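Local coordinates for cerato-platanin-like protein (Moniliophthora perniciosa, PDB 3SUM) that is of undetermined function but belongs to the cerato-platanins, small secreted fungal proteins with a double-psi beta-barrel fold, at residues W3-D8 with G110-F115; N71-T76 with K95-F100. All coordinates share one frame; numbering follows the deposited sequence.

Contact 1. Residues W3-D8 with G110-F115; sequences WLIKWD and GTAQLF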
loop_
_atom_site.group_PDB
_atom_site.type_symbol
_atom_site.label_atom_id
_atom_site.label_comp_id
_atom_site.label_asym_id
_atom_site.label_seq_id
_atom_site.Cartn_x
_atom_site.Cartn_y
_atom_site.Cartn_z
ATOM N N TRP A 3 5.437 7.215 11.494
ATOM C CA TRP A 3 4.614 7.122 10.290
ATOM C C TRP A 3 3.172 7.274 10.663
ATOM O O TRP A 3 2.754 6.775 11.713
ATOM C CB TRP A 3 4.853 5.784 9.515
ATOM C CG TRP A 3 6.168 5.704 8.634
ATOM C CD1 TRP A 3 7.371 5.165 8.985
ATOM C CD2 TRP A 3 6.307 6.153 7.291
ATOM N NE1 TRP A 3 8.241 5.225 7.944
ATOM C CE2 TRP A 3 7.606 5.824 6.879
ATOM C CE3 TRP A 3 5.413 6.707 6.351
ATOM C CZ2 TRP A 3 8.051 6.067 5.611
ATOM C CZ3 TRP A 3 5.894 7.009 5.081
ATOM C CH2 TRP A 3 7.202 6.691 4.733
ATOM N N LEU A 4 2.428 8.000 9.827
ATOM C CA LEU A 4 0.957 8.176 9.932
ATOM C C LEU A 4 0.329 7.397 8.785
ATOM O O LEU A 4 0.931 7.232 7.713
ATOM C CB LEU A 4 0.534 9.664 9.729
ATOM C CG LEU A 4 1.056 10.689 10.733
ATOM C CD1 LEU A 4 0.365 12.035 10.429
ATOM C CD2 LEU A 4 0.666 10.255 12.132
ATOM N N ILE A 5 -0.914 6.943 8.978
ATOM C CA ILE A 5 -1.621 6.443 7.824
ATOM C C ILE A 5 -3.022 7.108 7.832
ATOM O O ILE A 5 -3.623 7.324 8.902
ATOM C CB ILE A 5 -1.742 4.932 7.850
ATOM C CG1 ILE A 5 -2.365 4.443 6.506
ATOM C CG2 ILE A 5 -2.457 4.428 9.183
ATOM C CD1 ILE A 5 -1.916 3.121 6.086
ATOM N N LYS A 6 -3.512 7.428 6.667
ATOM C CA LYS A 6 -4.843 7.980 6.488
ATOM C C LYS A 6 -5.422 7.097 5.398
ATOM O O LYS A 6 -4.716 6.329 4.769
ATOM C CB LYS A 6 -4.734 9.412 5.919
ATOM C CG LYS A 6 -4.225 10.390 7.035
ATOM C CD LYS A 6 -3.851 11.756 6.338
ATOM C CE LYS A 6 -3.152 12.761 7.274
ATOM N NZ LYS A 6 -4.153 13.172 8.355
ATOM N N TRP A 7 -6.727 7.167 5.237
ATOM C CA TRP A 7 -7.343 6.354 4.253
ATOM C C TRP A 7 -8.002 7.215 3.188
ATOM O O TRP A 7 -8.398 8.360 3.416
ATOM C CB TRP A 7 -8.308 5.335 4.896
ATOM C CG TRP A 7 -9.466 5.918 5.690
ATOM C CD1 TRP A 7 -9.518 6.094 7.027
ATOM C CD2 TRP A 7 -10.714 6.351 5.173
ATOM N NE1 TRP A 7 -10.734 6.605 7.374
ATOM C CE2 TRP A 7 -11.471 6.812 6.242
ATOM C CE3 TRP A 7 -11.247 6.435 3.870
ATOM C CZ2 TRP A 7 -12.794 7.321 6.090
ATOM C CZ3 TRP A 7 -12.553 6.915 3.714
ATOM C CH2 TRP A 7 -13.309 7.370 4.811
ATOM N N ASP A 8 -8.178 6.587 2.044
ATOM C CA ASP A 8 -8.714 7.236 0.845
ATOM C C ASP A 8 -9.172 6.104 -0.048
ATOM O O ASP A 8 -8.407 5.213 -0.417
ATOM C CB ASP A 8 -7.597 8.041 0.121
ATOM C CG ASP A 8 -8.078 8.872 -1.082
ATOM O OD1 ASP A 8 -9.084 8.598 -1.698
ATOM O OD2 ASP A 8 -7.303 9.760 -1.511
ATOM N N GLY A 110 -9.813 8.623 11.093
ATOM C CA GLY A 110 -9.409 8.863 9.737
ATOM C C GLY A 110 -7.873 9.010 9.599
ATOM O O GLY A 110 -7.334 8.985 8.465
ATOM N N THR A 111 -7.176 9.181 10.724
ATOM C CA THR A 111 -5.718 9.234 10.673
ATOM C C THR A 111 -5.306 8.374 11.846
ATOM O O THR A 111 -5.902 8.488 12.933
ATOM C CB THR A 111 -5.200 10.677 10.943
ATOM O OG1 THR A 111 -5.721 11.574 9.959
ATOM C CG2 THR A 111 -3.638 10.737 10.904
ATOM N N ALA A 112 -4.278 7.569 11.662
ATOM C CA ALA A 112 -3.740 6.720 12.762
ATOM C C ALA A 112 -2.214 6.806 12.697
ATOM O O ALA A 112 -1.644 6.886 11.628
ATOM C CB ALA A 112 -4.195 5.229 12.533
ATOM N N GLN A 113 -1.561 6.734 13.852
ATOM C CA GLN A 113 -0.123 6.677 13.856
ATOM C C GLN A 113 0.239 5.204 13.863
ATOM O O GLN A 113 -0.430 4.428 14.556
ATOM C CB GLN A 113 0.374 7.376 15.095
ATOM C CG GLN A 113 -0.392 8.657 15.225
ATOM C CD GLN A 113 0.399 9.677 15.906
ATOM O OE1 GLN A 113 1.615 9.799 15.647
ATOM N NE2 GLN A 113 -0.269 10.427 16.814
ATOM N N LEU A 114 1.262 4.859 13.063
ATOM C CA LEU A 114 1.731 3.481 12.968
ATOM C C LEU A 114 2.728 3.192 14.002
ATOM O O LEU A 114 3.470 4.073 14.369
ATOM C CB LEU A 114 2.326 3.196 11.617
ATOM C CG LEU A 114 1.313 3.337 10.498
ATOM C CD1 LEU A 114 2.075 3.007 9.156
ATOM C CD2 LEU A 114 0.103 2.371 10.681
ATOM N N PHE A 115 2.773 1.937 14.476
ATOM C CA PHE A 115 3.902 1.519 15.310
ATOM C C PHE A 115 5.201 1.543 14.524
ATOM O O PHE A 115 6.234 2.012 15.037
ATOM C CB PHE A 115 3.708 0.088 15.852
ATOM C CG PHE A 115 4.866 -0.345 16.666
ATOM C CD1 PHE A 115 5.855 -1.114 16.103
ATOM C CD2 PHE A 115 5.034 0.157 17.950
ATOM C CE1 PHE A 115 6.964 -1.478 16.786
ATOM C CE2 PHE A 115 6.162 -0.232 18.694
ATOM C CZ PHE A 115 7.136 -1.014 18.097
HETATM O O HOH W 1 5.972 4.596 12.555
HETATM O O HOH W 2 -8.676 9.501 6.175
#
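Strands 4-7 and 111-113 run antiparallel, their axes 157° apart in direction, and join the first strand of the double-psi beta-barrel to a short strand near the end of the chain. Ile-5 and Ala-112 form a hydrogen-bonded pair: Ile-5 N gives to Ala-112 O at 2.7 Å, Ala-112 N to Ile-5 O, and both donors lie almost along the C=O axis they meet. The ladder goes on through Leu-114 N, 2.8 Å from Trp-3 O, a straight bond whose donor nevertheless stands above the carbonyl plane. Beyond it, water 1 accepts from Trp-3 N and donates to Leu-114 O; water 2 likewise links Trp-7 N to Gly-110 O.

Leu-4, Lys-6, Thr-111 and Gln-113 occupy one face, Ile-5 and Ala-112 the other. On the inner face Ile-5 and Leu-114 cross obliquely, CG2 of the first touching CD2 of the second at 3.6 Å; the small methyl of Ala-112 meets the same CG2, and Ile-5 also packs against Val-94 of helix 91-97. On the outer face Leu-4 lies alongside Gln-113, its CD2 following the glutamine from CG, at 3.6 Å, to the carboxamide oxygen OE1.

Trp-7 holds CG between the backbone N and carbonyl carbon (chi1 61°), which brings NE1 to 3.5 Å from Gly-110 CA; its N-H is taken by Tyr-107 O. Gly-110 leaves the preceding helix with positive phi, a conformation easiest for a residue without CB. Lys-6 runs beside Thr-111 and bends at chi4 (-66°), so that NZ donates to Thr-111 OG1 at 2.8 Å.

Contact 2. Residues N71-T76 with K95-F100; sequences NHAFVT and KNLTTF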
loop_
_atom_site.group_PDB
_atom_site.type_symbol
_atom_site.label_atom_id
_atom_site.label_comp_id
_atom_site.label_asym_id
_atom_site.label_seq_id
_atom_site.Cartn_x
_atom_site.Cartn_y
_atom_site.Cartn_z
ATOM N N ASN A 71 -1.610 -5.487 14.860
ATOM C CA ASN A 71 -1.942 -5.792 13.460
ATOM C C ASN A 71 -0.781 -5.421 12.552
ATOM O O ASN A 71 0.021 -4.538 12.869
ATOM C CB ASN A 71 -3.148 -5.009 13.004
ATOM C CG ASN A 71 -4.348 -5.173 13.954
ATOM O OD1 ASN A 71 -4.496 -6.186 14.622
ATOM N ND2 ASN A 71 -5.166 -4.163 14.031
ATOM N N HIS A 72 -0.722 -6.054 11.406
ATOM C CA HIS A 72 0.236 -5.629 10.404
ATOM C C HIS A 72 -0.346 -5.894 9.029
ATOM O O HIS A 72 -1.357 -6.611 8.870
ATOM C CB HIS A 72 1.585 -6.335 10.590
ATOM C CG HIS A 72 1.556 -7.813 10.286
ATOM N ND1 HIS A 72 1.156 -8.754 11.227
ATOM C CD2 HIS A 72 1.917 -8.515 9.180
ATOM C CE1 HIS A 72 1.263 -9.967 10.706
ATOM N NE2 HIS A 72 1.707 -9.849 9.460
ATOM N N ALA A 73 0.234 -5.239 8.029
ATOM C CA ALA A 73 -0.172 -5.462 6.682
ATOM C C ALA A 73 0.994 -5.216 5.766
ATOM O O ALA A 73 1.905 -4.446 6.107
ATOM C CB ALA A 73 -1.378 -4.495 6.297
ATOM N N PHE A 74 0.927 -5.807 4.589
ATOM C CA PHE A 74 1.911 -5.547 3.590
ATOM C C PHE A 74 1.296 -4.743 2.466
ATOM O O PHE A 74 0.262 -5.098 1.902
ATOM C CB PHE A 74 2.492 -6.875 3.031
ATOM C CG PHE A 74 3.247 -7.645 4.048
ATOM C CD1 PHE A 74 4.592 -7.336 4.362
ATOM C CD2 PHE A 74 2.632 -8.764 4.675
ATOM C CE1 PHE A 74 5.303 -8.093 5.254
ATOM C CE2 PHE A 74 3.372 -9.524 5.597
ATOM C CZ PHE A 74 4.701 -9.159 5.887
ATOM N N VAL A 75 1.924 -3.606 2.160
ATOM C CA VAL A 75 1.298 -2.688 1.240
ATOM C C VAL A 75 2.232 -2.327 0.088
ATOM O O VAL A 75 3.407 -2.310 0.278
ATOM C CB VAL A 75 0.821 -1.401 1.967
ATOM C CG1 VAL A 75 -0.115 -1.742 3.154
ATOM C CG2 VAL A 75 1.984 -0.578 2.557
ATOM N N THR A 76 1.654 -2.045 -1.118
ATOM C CA THR A 76 2.443 -1.659 -2.219
ATOM C C THR A 76 2.312 -0.169 -2.347
ATOM O O THR A 76 1.208 0.373 -2.313
ATOM C CB THR A 76 1.909 -2.348 -3.467
ATOM O OG1 THR A 76 1.945 -3.752 -3.207
ATOM C CG2 THR A 76 2.846 -2.091 -4.697
ATOM N N LYS A 95 -8.781 0.210 7.529
ATOM C CA LYS A 95 -9.765 -0.169 8.465
ATOM C C LYS A 95 -9.336 -1.438 9.149
ATOM O O LYS A 95 -9.440 -1.543 10.399
ATOM C CB LYS A 95 -11.107 -0.390 7.737
ATOM C CG LYS A 95 -12.299 -0.462 8.572
ATOM C CD LYS A 95 -13.540 -0.904 7.652
ATOM C CE LYS A 95 -14.058 0.259 6.850
ATOM N NZ LYS A 95 -15.509 -0.019 6.349
ATOM N N ASN A 96 -8.836 -2.386 8.379
ATOM C CA ASN A 96 -8.396 -3.609 8.990
ATOM C C ASN A 96 -7.094 -3.443 9.751
ATOM O O ASN A 96 -6.955 -4.009 10.831
ATOM C CB ASN A 96 -8.375 -4.730 7.987
ATOM C CG ASN A 96 -9.781 -4.954 7.376
ATOM O OD1 ASN A 96 -10.795 -4.782 8.076
ATOM N ND2 ASN A 96 -9.849 -5.252 6.094
ATOM N N LEU A 97 -6.166 -2.627 9.247
ATOM C CA LEU A 97 -4.877 -2.546 9.953
ATOM C C LEU A 97 -5.067 -1.870 11.314
ATOM O O LEU A 97 -4.315 -2.156 12.262
ATOM C CB LEU A 97 -3.933 -1.654 9.147
ATOM C CG LEU A 97 -2.575 -1.272 9.706
ATOM C CD1 LEU A 97 -1.654 -2.506 10.095
ATOM C CD2 LEU A 97 -1.891 -0.343 8.615
ATOM N N THR A 98 -6.029 -0.945 11.410
ATOM C CA THR A 98 -6.058 0.019 12.517
ATOM C C THR A 98 -7.280 -0.195 13.353
ATOM O O THR A 98 -7.697 0.671 14.103
ATOM C CB THR A 98 -5.998 1.478 12.071
ATOM O OG1 THR A 98 -7.186 1.782 11.306
ATOM C CG2 THR A 98 -4.764 1.735 11.240
ATOM N N THR A 99 -7.820 -1.405 13.265
ATOM C CA THR A 99 -8.858 -1.852 14.190
ATOM C C THR A 99 -8.177 -2.631 15.325
ATOM O O THR A 99 -7.305 -3.471 15.082
ATOM C CB THR A 99 -9.805 -2.811 13.449
ATOM O OG1 THR A 99 -10.538 -2.051 12.478
ATOM C CG2 THR A 99 -10.797 -3.419 14.454
ATOM N N PHE A 100 -8.559 -2.341 16.554
ATOM C CA PHE A 100 -7.983 -2.971 17.716
ATOM C C PHE A 100 -9.141 -3.559 18.554
ATOM O O PHE A 100 -9.979 -2.833 19.065
ATOM C CB PHE A 100 -7.196 -1.969 18.549
ATOM C CG PHE A 100 -6.590 -2.604 19.806
ATOM C CD1 PHE A 100 -5.579 -3.578 19.686
ATOM C CD2 PHE A 100 -7.094 -2.290 21.063
ATOM C CE1 PHE A 100 -5.042 -4.185 20.808
ATOM C CE2 PHE A 100 -6.531 -2.874 22.207
ATOM C CZ PHE A 100 -5.507 -3.801 22.086
#
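Asn-71, in strand 71-79, reaches across to the C-terminal end of helix 91-97 and the turn that follows it. Its CG stands beside the backbone N, anti to the carbonyl carbon (chi1 -52°), and CB points toward the turn. CB rests 3.2 Å from Leu-97 O. CG comes next, about equally far from Leu-97 O and Thr-99 O, and at the tip ND2 serves both: it donates to Leu-97 O at 2.8 Å and to Thr-99 O at 2.5 Å, a very short bond. Both acceptors lie in the amide plane, so each N-H has its own target and the rotation of the amide about CB-CG is fixed. ND2 lies in the plane of Thr-99 C=O but well above that of Leu-97. The turn is also tied to the helix by Thr-99 OG1, which gives a very short bond to Lys-95 O.

Beside this polar grip, Leu-97 CD1 lies over the strand backbone, 3.7 Å from His-72 CA, and more loosely near the methyl of Ala-73, whose small side chain is consistent with so close an approach. An alanine in place of Asn-71 would lose both amide bonds and would probably leave the turn less firmly fixed to the strand. A carboxamide suits the site, its NH2 serving the carbonyl of the last helical residue and one beyond it without bringing in a charge.

Contact 1 lies toward the surface and contact 2 is partly buried, and both attach to the same barrel sheet. The first is strand against strand, carried by backbone hydrogen bonds; the second sets a strand against a helix end and relies on one side-chain amide. Their apolar faces meet: Leu-114 CD2 lies 4.0 Å from Leu-97 CD2, and Thr-98 CG2 touches Ala-112 CB. Leu-66 of strand 63-68 packs against Leu-97 as well as Ile-5 and Leu-114, so both contacts draw on one hydrophobic interior. In contact 1 the only side-chain hydrogen bond between the segments, lysine to threonine hydroxyl, merely supplements the backbone ladder, whereas in contact 2 an asparagine bonding to main-chain oxygens is central.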